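PDB 6S8T: erythrocyte membrane protein 1 from Plasmodium falciparum, which binds human ICAM-1 through this DBLbeta domain, one piece of a much longer PfEMP1 adhesin of malaria-infected red cells. Local coordinates for residues A[12-16]-A[411-415]; A[19-23]-A[393-398]; A[68-72]-A[121-127]; A[142-146]-A[259-263]. All coordinates share one frame; numbering follows the deposited sequence.

Contact 1: residues A[12-16]-A[411-415]; sequences YPAIA and TSPYS
The N-terminal loop of the DBLbeta domain, just before helix 16-32, meets the connection between helices 388-402 and 417-424 through two tyrosines, Tyr12 of the first and Tyr414 of the second, and the ST turn of Ser412 that carries Tyr414. Tyr12 lays one face of its ring over Pro413: the CD atom stands 3.6 Å from the ring centroid, 8° off the normal, an almost vertical CH-pi contact. The rim of the same ring reaches Tyr414, with CE2 of Tyr12 4.1 Å from CE2 of Tyr414, near the plane of the Tyr414 ring. In the ST turn, Ser412 OG accepts the backbone N-H of Tyr414 at 3.3 Å, which helps shape the backbone from which that ring sets out toward residues 12-16. With chi1 at -69°, CG of Tyr414 lies beside its own N and opposite the carbonyl carbon, and the phenol extends to the start of helix 16-32. There Ile15, the N-cap residue, packs CG1 4.0 Å from Tyr414 CZ. The hydroxyl is hydrogen-bonded to Glu424, whose carboxylate also takes the N-H of Ala16. Tyr414 and the first turn of helix 16-32 thus share one acidic partner, which probably helps hold the helix start in place, while Tyr12 and Pro413 contribute apolar ring packing to the more exposed end of the contact.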
loop_
_atom_site.group_PDB
_atom_site.type_symbol
_atom_site.label_atom_id
_atom_site.label_comp_id
_atom_site.label_asym_id
_atom_site.label_seq_id
_atom_site.Cartn_x
_atom_site.Cartn_y
_atom_site.Cartn_z
ATOM N N TYR A 12 -0.691 -6.137 24.413
ATOM C CA TYR A 12 -0.652 -7.248 23.467
ATOM C C TYR A 12 0.446 -7.010 22.436
ATOM O O TYR A 12 0.534 -5.909 21.877
ATOM C CB TYR A 12 -1.995 -7.399 22.769
ATOM C CG TYR A 12 -2.340 -8.814 22.367
ATOM C CD1 TYR A 12 -3.003 -9.661 23.246
ATOM C CD2 TYR A 12 -2.016 -9.298 21.107
ATOM C CE1 TYR A 12 -3.327 -10.953 22.884
ATOM C CE2 TYR A 12 -2.334 -10.587 20.735
ATOM C CZ TYR A 12 -2.991 -11.412 21.628
ATOM O OH TYR A 12 -3.310 -12.698 21.258
ATOM N N PRO A 13 1.290 -7.999 22.153
ATOM C CA PRO A 13 2.415 -7.763 21.241
ATOM C C PRO A 13 1.952 -7.600 19.799
ATOM O O PRO A 13 1.017 -8.265 19.347
ATOM C CB PRO A 13 3.277 -9.019 21.411
ATOM C CG PRO A 13 2.303 -10.078 21.809
ATOM C CD PRO A 13 1.268 -9.383 22.660
ATOM N N ALA A 14 2.621 -6.699 19.083
ATOM C CA ALA A 14 2.381 -6.508 17.658
ATOM C C ALA A 14 3.208 -7.523 16.880
ATOM O O ALA A 14 4.437 -7.542 16.991
ATOM C CB ALA A 14 2.739 -5.081 17.244
ATOM N N ILE A 15 2.544 -8.370 16.094
ATOM C CA ILE A 15 3.181 -9.558 15.545
ATOM C C ILE A 15 3.112 -9.636 14.027
ATOM O O ILE A 15 3.604 -10.612 13.453
ATOM C CB ILE A 15 2.595 -10.839 16.171
ATOM C CG1 ILE A 15 1.094 -10.934 15.902
ATOM C CG2 ILE A 15 2.851 -10.857 17.666
ATOM C CD1 ILE A 15 0.408 -12.021 16.711
ATOM N N ALA A 16 2.536 -8.637 13.353
ATOM C CA ALA A 16 2.426 -8.703 11.896
ATOM C C ALA A 16 3.796 -8.813 11.236
ATOM O O ALA A 16 3.973 -9.590 10.290
ATOM C CB ALA A 16 1.671 -7.485 11.362
ATOM N N THR A 411 -10.245 -12.633 23.140
ATOM C CA THR A 411 -9.032 -12.286 23.867
ATOM C C THR A 411 -7.953 -11.669 22.987
ATOM O O THR A 411 -6.920 -11.243 23.513
ATOM C CB THR A 411 -8.459 -13.527 24.561
ATOM O OG1 THR A 411 -7.204 -13.199 25.171
ATOM C CG2 THR A 411 -8.248 -14.649 23.554
ATOM N N SER A 412 -8.159 -11.614 21.673
ATOM C CA SER A 412 -7.171 -11.079 20.756
ATOM C C SER A 412 -7.706 -9.826 20.078
ATOM O O SER A 412 -8.846 -9.829 19.589
ATOM C CB SER A 412 -6.789 -12.118 19.693
ATOM O OG SER A 412 -5.961 -11.544 18.696
ATOM N N PRO A 413 -6.927 -8.742 20.020
ATOM C CA PRO A 413 -7.388 -7.548 19.295
ATOM C C PRO A 413 -7.446 -7.731 17.790
ATOM O O PRO A 413 -8.124 -6.945 17.118
ATOM C CB PRO A 413 -6.358 -6.481 19.686
ATOM C CG PRO A 413 -5.126 -7.263 20.010
ATOM C CD PRO A 413 -5.612 -8.537 20.650
ATOM N N TYR A 414 -6.766 -8.737 17.235
ATOM C CA TYR A 414 -6.746 -8.918 15.785
ATOM C C TYR A 414 -8.060 -9.439 15.217
ATOM O O TYR A 414 -8.143 -9.645 14.000
ATOM C CB TYR A 414 -5.606 -9.860 15.390
ATOM C CG TYR A 414 -4.235 -9.258 15.601
ATOM C CD1 TYR A 414 -3.672 -8.424 14.647
ATOM C CD2 TYR A 414 -3.507 -9.522 16.753
ATOM C CE1 TYR A 414 -2.423 -7.864 14.832
ATOM C CE2 TYR A 414 -2.251 -8.968 16.945
ATOM C CZ TYR A 414 -1.718 -8.137 15.976
ATOM O OH TYR A 414 -0.475 -7.578 16.151
ATOM N N SER A 415 -9.087 -9.653 16.040
ATOM C CA SER A 415 -10.355 -10.145 15.522
ATOM C C SER A 415 -11.209 -9.054 14.885
ATOM O O SER A 415 -12.263 -9.371 14.322
ATOM C CB SER A 415 -11.145 -10.840 16.635
ATOM O OG SER A 415 -11.360 -9.969 17.730
#

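Contact 2: residues A[19-23]-A[393-398]; sequences MAHQM and HFFKEL
Met19 lays its terminal methyl against Glu397 near the backbone: CE closes to 3.4 Å from Glu397 CB, the two chains crossing at about a right angle. Bends at both chi2 and chi3 curl the methionine round to make this contact, while the atoms nearer its backbone serve other neighbours. CB sits 4.0 Å from CE1 of Phe394, and CG touches CD1 of Leu398. One turn on, Met23 sends its methyl among three residues of helix 388-402. CE comes 3.7 Å from ND1 of His393, and it also meets CD1 of Phe394 and CG of Glu397; the sulfur lies at the imidazole edge, 4.7 Å from the ring centroid, a sulfur-aromatic contact. Glu397 is thus touched by both methionines through its aliphatic carbons, and over the imidazole of His393 its CG covers one face near the rim.

The polar bond lies at the border. Gln22, extended beyond CG, offers NE2 to OE2 of Glu397 at 2.9 Å, and the hydrogen bond is bent, 138° at the hydrogen. The carboxylate accepts with its anti lone pair, close to the amide plane of Gln22, although the two flat groups stand nearly perpendicular, 84° apart. Outside these segments Phe394 also packs on Pro292, and Leu398 on Ile15 and Tyr414. With local axes 11.2 Å apart and crossing at 120°, this is a steep helix-helix packing filled by the bent side chains of two methionines, joining the N-terminal helix to helix 388-402 within the largely helical DBL fold.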
loop_
_atom_site.group_PDB
_atom_site.type_symbol
_atom_site.label_atom_id
_atom_site.label_comp_id
_atom_site.label_asym_id
_atom_site.label_seq_id
_atom_site.Cartn_x
_atom_site.Cartn_y
_atom_site.Cartn_z
ATOM N N MET A 19 5.174 -12.216 11.560
ATOM C CA MET A 19 4.470 -13.103 10.637
ATOM C C MET A 19 5.003 -12.948 9.218
ATOM O O MET A 19 5.144 -13.941 8.491
ATOM C CB MET A 19 2.965 -12.832 10.670
ATOM C CG MET A 19 2.269 -13.169 11.982
ATOM S SD MET A 19 2.440 -14.893 12.485
ATOM C CE MET A 19 2.162 -15.734 10.931
ATOM N N ALA A 20 5.302 -11.710 8.806
ATOM C CA ALA A 20 5.846 -11.485 7.471
ATOM C C ALA A 20 7.190 -12.178 7.301
ATOM O O ALA A 20 7.478 -12.741 6.239
ATOM C CB ALA A 20 5.980 -9.984 7.203
ATOM N N HIS A 21 8.026 -12.144 8.341
ATOM C CA HIS A 21 9.303 -12.847 8.292
ATOM C C HIS A 21 9.103 -14.342 8.068
ATOM O O HIS A 21 9.882 -14.978 7.348
ATOM C CB HIS A 21 10.082 -12.587 9.581
ATOM C CG HIS A 21 11.463 -13.162 9.581
ATOM N ND1 HIS A 21 11.727 -14.463 9.953
ATOM C CD2 HIS A 21 12.657 -12.614 9.256
ATOM C CE1 HIS A 21 13.024 -14.692 9.854
ATOM N NE2 HIS A 21 13.611 -13.587 9.433
ATOM N N GLN A 22 8.056 -14.919 8.663
ATOM C CA GLN A 22 7.776 -16.335 8.445
ATOM C C GLN A 22 7.352 -16.599 7.005
ATOM O O GLN A 22 7.767 -17.598 6.404
ATOM C CB GLN A 22 6.700 -16.815 9.420
ATOM C CG GLN A 22 6.262 -18.259 9.214
ATOM C CD GLN A 22 5.164 -18.671 10.173
ATOM O OE1 GLN A 22 5.047 -18.125 11.270
ATOM N NE2 GLN A 22 4.342 -19.628 9.759
ATOM N N MET A 23 6.526 -15.718 6.435
ATOM C CA MET A 23 6.130 -15.871 5.038
ATOM C C MET A 23 7.329 -15.754 4.100
ATOM O O MET A 23 7.388 -16.457 3.085
ATOM C CB MET A 23 5.059 -14.835 4.677
ATOM C CG MET A 23 3.783 -14.916 5.514
ATOM S SD MET A 23 2.853 -16.448 5.280
ATOM C CE MET A 23 1.539 -16.233 6.479
ATOM N N HIS A 393 -4.911 -17.601 4.534
ATOM C CA HIS A 393 -3.683 -18.208 5.036
ATOM C C HIS A 393 -3.000 -17.312 6.061
ATOM O O HIS A 393 -2.509 -17.798 7.085
ATOM C CB HIS A 393 -2.732 -18.520 3.884
ATOM C CG HIS A 393 -1.495 -19.247 4.313
ATOM N ND1 HIS A 393 -0.243 -18.672 4.278
ATOM C CD2 HIS A 393 -1.321 -20.497 4.805
ATOM C CE1 HIS A 393 0.650 -19.540 4.720
ATOM N NE2 HIS A 393 0.022 -20.655 5.048
ATOM N N PHE A 394 -2.958 -16.001 5.806
ATOM C CA PHE A 394 -2.343 -15.083 6.760
ATOM C C PHE A 394 -3.107 -15.075 8.080
ATOM O O PHE A 394 -2.508 -15.163 9.158
ATOM C CB PHE A 394 -2.273 -13.676 6.159
ATOM C CG PHE A 394 -1.508 -12.689 6.996
ATOM C CD1 PHE A 394 -0.131 -12.580 6.881
ATOM C CD2 PHE A 394 -2.167 -11.857 7.885
ATOM C CE1 PHE A 394 0.577 -11.668 7.643
ATOM C CE2 PHE A 394 -1.465 -10.944 8.651
ATOM C CZ PHE A 394 -0.092 -10.849 8.529
ATOM N N PHE A 395 -4.440 -14.986 8.012
ATOM C CA PHE A 395 -5.253 -14.996 9.225
ATOM C C PHE A 395 -5.183 -16.339 9.952
ATOM O O PHE A 395 -5.265 -16.373 11.185
ATOM C CB PHE A 395 -6.705 -14.649 8.889
ATOM C CG PHE A 395 -6.992 -13.169 8.838
ATOM C CD1 PHE A 395 -6.172 -12.260 9.489
ATOM C CD2 PHE A 395 -8.094 -12.688 8.146
ATOM C CE1 PHE A 395 -6.444 -10.900 9.451
ATOM C CE2 PHE A 395 -8.372 -11.330 8.102
ATOM C CZ PHE A 395 -7.544 -10.434 8.756
ATOM N N LYS A 396 -5.034 -17.450 9.224
ATOM C CA LYS A 396 -4.918 -18.750 9.885
ATOM C C LYS A 396 -3.634 -18.847 10.699
ATOM O O LYS A 396 -3.642 -19.345 11.830
ATOM C CB LYS A 396 -4.973 -19.882 8.860
ATOM C CG LYS A 396 -6.370 -20.368 8.535
ATOM C CD LYS A 396 -6.314 -21.605 7.654
ATOM C CE LYS A 396 -7.645 -22.334 7.647
ATOM N NZ LYS A 396 -8.018 -22.806 9.014
ATOM N N GLU A 397 -2.517 -18.385 10.138
ATOM C CA GLU A 397 -1.267 -18.397 10.886
ATOM C C GLU A 397 -1.303 -17.410 12.046
ATOM O O GLU A 397 -0.683 -17.656 13.088
ATOM C CB GLU A 397 -0.099 -18.100 9.949
ATOM C CG GLU A 397 0.219 -19.221 8.975
ATOM C CD GLU A 397 0.534 -20.527 9.678
ATOM O OE1 GLU A 397 -0.372 -21.379 9.791
ATOM O OE2 GLU A 397 1.686 -20.694 10.129
ATOM N N LEU A 398 -2.034 -16.304 11.895
ATOM C CA LEU A 398 -2.186 -15.350 12.989
ATOM C C LEU A 398 -3.009 -15.949 14.126
ATOM O O LEU A 398 -2.636 -15.847 15.302
ATOM C CB LEU A 398 -2.834 -14.069 12.463
ATOM C CG LEU A 398 -2.832 -12.822 13.345
ATOM C CD1 LEU A 398 -1.411 -12.407 13.654
ATOM C CD2 LEU A 398 -3.576 -11.692 12.650
#

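Contact 3: residues A[68-72]-A[121-127]; sequences SNDSR and SNLENLN
Arg72 and Ser121 join the loop 68-72 to helix 121-124: NH2 of the arginine donates to Ser121 OG at 2.9 Å, nearly in the guanidinium plane. The same guanidinium grips Asp70 side-on in a two-pronged salt bridge, NE to OD1 and NH2 to OD2, the second at 2.7 Å; both carboxylate oxygens use their syn lone pairs. NH2 therefore serves two acceptors, and a bend at chi3 (-61°) helps turn the guanidinium edge to Asp70 and Ser121 and one face to Asn125. Over that face stacks the amide of Asn125, the planes 28° apart. Its ND2 is 3.2 Å from NH1 of Arg72, but both are donors and the approach is a stack; ND2 donates a hydrogen bond instead to the carbonyl oxygen of Ser121, at 2.9 Å.

The backbones meet in a single beta bridge between Asp70 and Leu126. Ser71 N donates to the carbonyl oxygen of Asn125 at 3.2 Å, almost straight at 175°, and Ser71 OG adds a weak bond to that same oxygen. Asn127 N returns a weak bond to Asn69 O. Within residues 68-72, Ser68 OG accepts the N-H of Asp70 at 3.1 Å in an ST turn.

Other polar ends look beyond the two segments. Asp144 on helix 137-163 takes Ser68 OG, Asn69 N and Asn122 ND2, while Asn69 OD1 receives Lys49 N. Asn127 OD1 accepts Trp130 N, capping helix 128-132. The arrangement is an isolated beta bridge, backed by the pairing of buried Asp70 with partly exposed Arg72, that fastens a long loop to the short helices of the Duffy binding domain.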
loop_
_atom_site.group_PDB
_atom_site.type_symbol
_atom_site.label_atom_id
_atom_site.label_comp_id
_atom_site.label_asym_id
_atom_site.label_seq_id
_atom_site.Cartn_x
_atom_site.Cartn_y
_atom_site.Cartn_z
ATOM N N SER A 68 15.973 1.080 -20.659
ATOM C CA SER A 68 14.569 0.709 -20.585
ATOM C C SER A 68 14.102 0.211 -21.943
ATOM O O SER A 68 14.629 0.613 -22.984
ATOM C CB SER A 68 13.702 1.894 -20.136
ATOM O OG SER A 68 12.324 1.621 -20.318
ATOM N N ASN A 69 13.101 -0.671 -21.924
ATOM C CA ASN A 69 12.482 -1.190 -23.136
ATOM C C ASN A 69 11.105 -0.584 -23.386
ATOM O O ASN A 69 10.262 -1.206 -24.040
ATOM C CB ASN A 69 12.394 -2.715 -23.085
ATOM C CG ASN A 69 13.673 -3.389 -23.545
ATOM O OD1 ASN A 69 14.372 -2.885 -24.423
ATOM N ND2 ASN A 69 13.984 -4.540 -22.957
ATOM N N ASP A 70 10.860 0.615 -22.860
ATOM C CA ASP A 70 9.672 1.375 -23.229
ATOM C C ASP A 70 9.696 1.654 -24.726
ATOM O O ASP A 70 10.681 2.174 -25.258
ATOM C CB ASP A 70 9.622 2.682 -22.432
ATOM C CG ASP A 70 8.281 3.402 -22.541
ATOM O OD1 ASP A 70 7.625 3.334 -23.601
ATOM O OD2 ASP A 70 7.883 4.051 -21.552
ATOM N N SER A 71 8.604 1.299 -25.407
ATOM C CA SER A 71 8.511 1.395 -26.859
ATOM C C SER A 71 8.078 2.775 -27.336
ATOM O O SER A 71 7.393 2.879 -28.361
ATOM C CB SER A 71 7.551 0.332 -27.392
ATOM O OG SER A 71 6.225 0.601 -26.972
ATOM N N ARG A 72 8.458 3.836 -26.630
ATOM C CA ARG A 72 8.081 5.193 -26.997
ATOM C C ARG A 72 9.324 6.064 -27.145
ATOM O O ARG A 72 10.419 5.706 -26.701
ATOM C CB ARG A 72 7.123 5.801 -25.964
ATOM C CG ARG A 72 5.765 5.119 -25.920
ATOM C CD ARG A 72 4.921 5.632 -24.767
ATOM N NE ARG A 72 5.552 5.385 -23.473
ATOM C CZ ARG A 72 5.009 5.706 -22.303
ATOM N NH1 ARG A 72 3.819 6.290 -22.260
ATOM N NH2 ARG A 72 5.654 5.445 -21.175
ATOM N N SER A 121 4.693 3.692 -15.803
ATOM C CA SER A 121 4.343 3.914 -17.201
ATOM C C SER A 121 5.270 3.159 -18.149
ATOM O O SER A 121 4.830 2.714 -19.215
ATOM C CB SER A 121 4.361 5.412 -17.510
ATOM O OG SER A 121 3.960 5.665 -18.841
ATOM N N ASN A 122 6.547 3.009 -17.790
ATOM C CA ASN A 122 7.449 2.219 -18.621
ATOM C C ASN A 122 7.002 0.764 -18.677
ATOM O O ASN A 122 7.088 0.120 -19.729
ATOM C CB ASN A 122 8.885 2.325 -18.101
ATOM C CG ASN A 122 9.042 1.777 -16.692
ATOM O OD1 ASN A 122 8.212 2.034 -15.822
ATOM N ND2 ASN A 122 10.111 1.019 -16.463
ATOM N N LEU A 123 6.512 0.231 -17.557
ATOM C CA LEU A 123 6.050 -1.152 -17.539
ATOM C C LEU A 123 4.740 -1.315 -18.300
ATOM O O LEU A 123 4.484 -2.384 -18.869
ATOM C CB LEU A 123 5.890 -1.630 -16.096
ATOM C CG LEU A 123 7.161 -1.686 -15.249
ATOM C CD1 LEU A 123 6.818 -2.011 -13.799
ATOM C CD2 LEU A 123 8.133 -2.714 -15.811
ATOM N N GLU A 124 3.905 -0.273 -18.325
ATOM C CA GLU A 124 2.629 -0.350 -19.023
ATOM C C GLU A 124 2.793 -0.349 -20.537
ATOM O O GLU A 124 1.911 -0.853 -21.241
ATOM C CB GLU A 124 1.730 0.813 -18.597
ATOM C CG GLU A 124 1.301 0.780 -17.134
ATOM C CD GLU A 124 0.782 2.125 -16.642
ATOM O OE1 GLU A 124 1.274 2.613 -15.600
ATOM O OE2 GLU A 124 -0.110 2.702 -17.301
ATOM N N ASN A 125 3.893 0.195 -21.053
ATOM C CA ASN A 125 4.121 0.332 -22.487
ATOM C C ASN A 125 5.364 -0.434 -22.926
ATOM O O ASN A 125 6.182 0.062 -23.704
ATOM C CB ASN A 125 4.229 1.803 -22.881
ATOM C CG ASN A 125 2.975 2.588 -22.550
ATOM O OD1 ASN A 125 1.994 2.554 -23.293
ATOM N ND2 ASN A 125 3.002 3.305 -21.433
ATOM N N LEU A 126 5.519 -1.660 -22.433
ATOM C CA LEU A 126 6.657 -2.479 -22.820
ATOM C C LEU A 126 6.491 -3.005 -24.243
ATOM O O LEU A 126 5.379 -3.235 -24.723
ATOM C CB LEU A 126 6.830 -3.655 -21.856
ATOM C CG LEU A 126 7.448 -3.393 -20.480
ATOM C CD1 LEU A 126 7.517 -4.682 -19.679
ATOM C CD2 LEU A 126 8.833 -2.774 -20.618
ATOM N N ASN A 127 7.622 -3.184 -24.919
ATOM C CA ASN A 127 7.680 -3.905 -26.187
ATOM C C ASN A 127 8.179 -5.307 -25.864
ATOM O O ASN A 127 9.373 -5.512 -25.625
ATOM C CB ASN A 127 8.589 -3.194 -27.186
ATOM C CG ASN A 127 8.651 -3.905 -28.525
ATOM O OD1 ASN A 127 9.464 -4.809 -28.724
ATOM N ND2 ASN A 127 7.792 -3.498 -29.452
#

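Contact 4: residues A[142-146]-A[259-263]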
loop_
_atom_site.group_PDB
_atom_site.type_symbol
_atom_site.label_atom_id
_atom_site.label_comp_id
_atom_site.label_asym_id
_atom_site.label_seq_id
_atom_site.Cartn_x
_atom_site.Cartn_y
_atom_site.Cartn_z
ATOM N N LEU A 142 14.461 -7.053 -15.103
ATOM C CA LEU A 142 14.946 -6.432 -13.873
ATOM C C LEU A 142 15.316 -4.970 -14.097
ATOM O O LEU A 142 15.109 -4.129 -13.215
ATOM C CB LEU A 142 16.145 -7.209 -13.329
ATOM C CG LEU A 142 16.823 -6.616 -12.092
ATOM C CD1 LEU A 142 15.846 -6.547 -10.932
ATOM C CD2 LEU A 142 18.065 -7.410 -11.710
ATOM N N GLY A 143 15.859 -4.649 -15.273
ATOM C CA GLY A 143 16.222 -3.269 -15.555
ATOM C C GLY A 143 15.032 -2.329 -15.510
ATOM O O GLY A 143 15.104 -1.251 -14.915
ATOM N N ASP A 144 13.917 -2.729 -16.124
ATOM C CA ASP A 144 12.735 -1.874 -16.126
ATOM C C ASP A 144 12.055 -1.843 -14.762
ATOM O O ASP A 144 11.442 -0.831 -14.401
ATOM C CB ASP A 144 11.760 -2.330 -17.211
ATOM C CG ASP A 144 11.915 -1.540 -18.506
ATOM O OD1 ASP A 144 11.931 -0.290 -18.444
ATOM O OD2 ASP A 144 12.031 -2.167 -19.582
ATOM N N VAL A 145 12.150 -2.927 -13.990
ATOM C CA VAL A 145 11.594 -2.919 -12.640
ATOM C C VAL A 145 12.420 -2.016 -11.731
ATOM O O VAL A 145 11.873 -1.288 -10.893
ATOM C CB VAL A 145 11.501 -4.355 -12.089
ATOM C CG1 VAL A 145 11.101 -4.341 -10.620
ATOM C CG2 VAL A 145 10.508 -5.168 -12.900
ATOM N N GLN A 146 13.747 -2.045 -11.882
ATOM C CA GLN A 146 14.596 -1.173 -11.079
ATOM C C GLN A 146 14.455 0.287 -11.490
ATOM O O GLN A 146 14.550 1.180 -10.640
ATOM C CB GLN A 146 16.057 -1.614 -11.181
ATOM C CG GLN A 146 16.371 -2.903 -10.433
ATOM C CD GLN A 146 17.834 -3.286 -10.527
ATOM O OE1 GLN A 146 18.358 -3.515 -11.616
ATOM N NE2 GLN A 146 18.504 -3.351 -9.383
ATOM N N GLN A 259 17.580 -6.500 -4.947
ATOM C CA GLN A 259 18.109 -5.550 -5.921
ATOM C C GLN A 259 17.080 -4.490 -6.279
ATOM O O GLN A 259 17.444 -3.369 -6.653
ATOM C CB GLN A 259 18.573 -6.283 -7.181
ATOM C CG GLN A 259 19.800 -7.150 -6.977
ATOM C CD GLN A 259 20.204 -7.891 -8.236
ATOM O OE1 GLN A 259 19.694 -8.976 -8.521
ATOM N NE2 GLN A 259 21.122 -7.308 -9.000
ATOM N N VAL A 260 15.792 -4.825 -6.176
ATOM C CA VAL A 260 14.753 -3.831 -6.407
ATOM C C VAL A 260 14.762 -2.795 -5.290
ATOM O O VAL A 260 14.718 -1.584 -5.545
ATOM C CB VAL A 260 13.383 -4.521 -6.546
ATOM C CG1 VAL A 260 12.270 -3.492 -6.590
ATOM C CG2 VAL A 260 13.363 -5.395 -7.798
ATOM N N TRP A 261 14.850 -3.252 -4.035
ATOM C CA TRP A 261 14.911 -2.327 -2.906
ATOM C C TRP A 261 16.188 -1.496 -2.922
ATOM O O TRP A 261 16.186 -0.356 -2.442
ATOM C CB TRP A 261 14.792 -3.091 -1.588
ATOM C CG TRP A 261 14.899 -2.216 -0.371
ATOM C CD1 TRP A 261 15.918 -2.193 0.536
ATOM C CD2 TRP A 261 13.955 -1.229 0.063
ATOM N NE1 TRP A 261 15.663 -1.262 1.513
ATOM C CE2 TRP A 261 14.466 -0.651 1.242
ATOM C CE3 TRP A 261 12.727 -0.779 -0.431
ATOM C CZ2 TRP A 261 13.792 0.352 1.937
ATOM C CZ3 TRP A 261 12.058 0.217 0.260
ATOM C CH2 TRP A 261 12.592 0.770 1.431
ATOM N N ARG A 262 17.283 -2.043 -3.459
ATOM C CA ARG A 262 18.514 -1.267 -3.576
ATOM C C ARG A 262 18.324 -0.072 -4.502
ATOM O O ARG A 262 18.903 0.998 -4.277
ATOM C CB ARG A 262 19.652 -2.154 -4.075
ATOM C CG ARG A 262 20.443 -2.834 -2.973
ATOM C CD ARG A 262 21.527 -3.733 -3.547
ATOM N NE ARG A 262 22.273 -3.082 -4.623
ATOM C CZ ARG A 262 23.354 -2.331 -4.439
ATOM N NH1 ARG A 262 23.825 -2.128 -3.217
ATOM N NH2 ARG A 262 23.966 -1.782 -5.480
ATOM N N ALA A 263 17.516 -0.236 -5.551
ATOM C CA ALA A 263 17.248 0.876 -6.456
ATOM C C ALA A 263 16.487 1.992 -5.755
ATOM O O ALA A 263 16.674 3.170 -6.081
ATOM C CB ALA A 263 16.475 0.381 -7.678
#
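Helices 137-163 and 246-268 of the Duffy binding domain pack here with local directions 37° apart and axes 9.7 Å from each other. On the apolar side Val145 CG1 rests against Val260 CG2 at 3.8 Å, and Leu142 CD1 reaches that same methyl at 4.2 Å, so that one methyl of Val260 touches both residues of helix 137-163. Ala263, small enough to admit the neighbouring backbone, brings its CB to 3.6 Å from the carbonyl oxygen of Gln146.

The polar element is Gln146. Its CG lies beside its own backbone N and opposite the carbonyl carbon, and the extended chain beyond runs across to helix 246-268. NE2 donates to the carbonyl oxygen of Gln259 at 2.9 Å, with 160° at the hydrogen. The amide approaches from above the carbonyl plane, 62° out of it. Within its own helix that oxygen also takes a weak bond from Ala263 N.

Val145 also packs on Leu189 and Ile193 of helix 172-194, and Leu142 on Trp252, farther back on helix 246-268. Gln146 therefore spends its buried amide on a main-chain oxygen, so this hydrogen bond ties helix to helix beside contacts that are otherwise mainly apolar.

How the contacts relate
Contacts 1 and 2 form one continuous patch: Leu398 of contact 2 packs against Ile15 and Tyr414 of contact 1, so helix 16-32 and its lead-in loop are held by helix 388-402 and the loop beyond it. Both are partly buried. Contacts 3 and 4 are buried and joined through Asp144, which lies on the helix segment of contact 4 and bonds residues of contact 3. The pairs stand well apart, contacts 1 and 3 with centres about 43 Å from each other, on opposite sides of the chain's centre. Chemistry follows structure: rings and methionines fill contacts 1 and 2, aliphatic groups contact 4, with one amide bond each in contacts 2 and 4, whereas the loop and short helix of contact 3 rely on charge and backbone bonds.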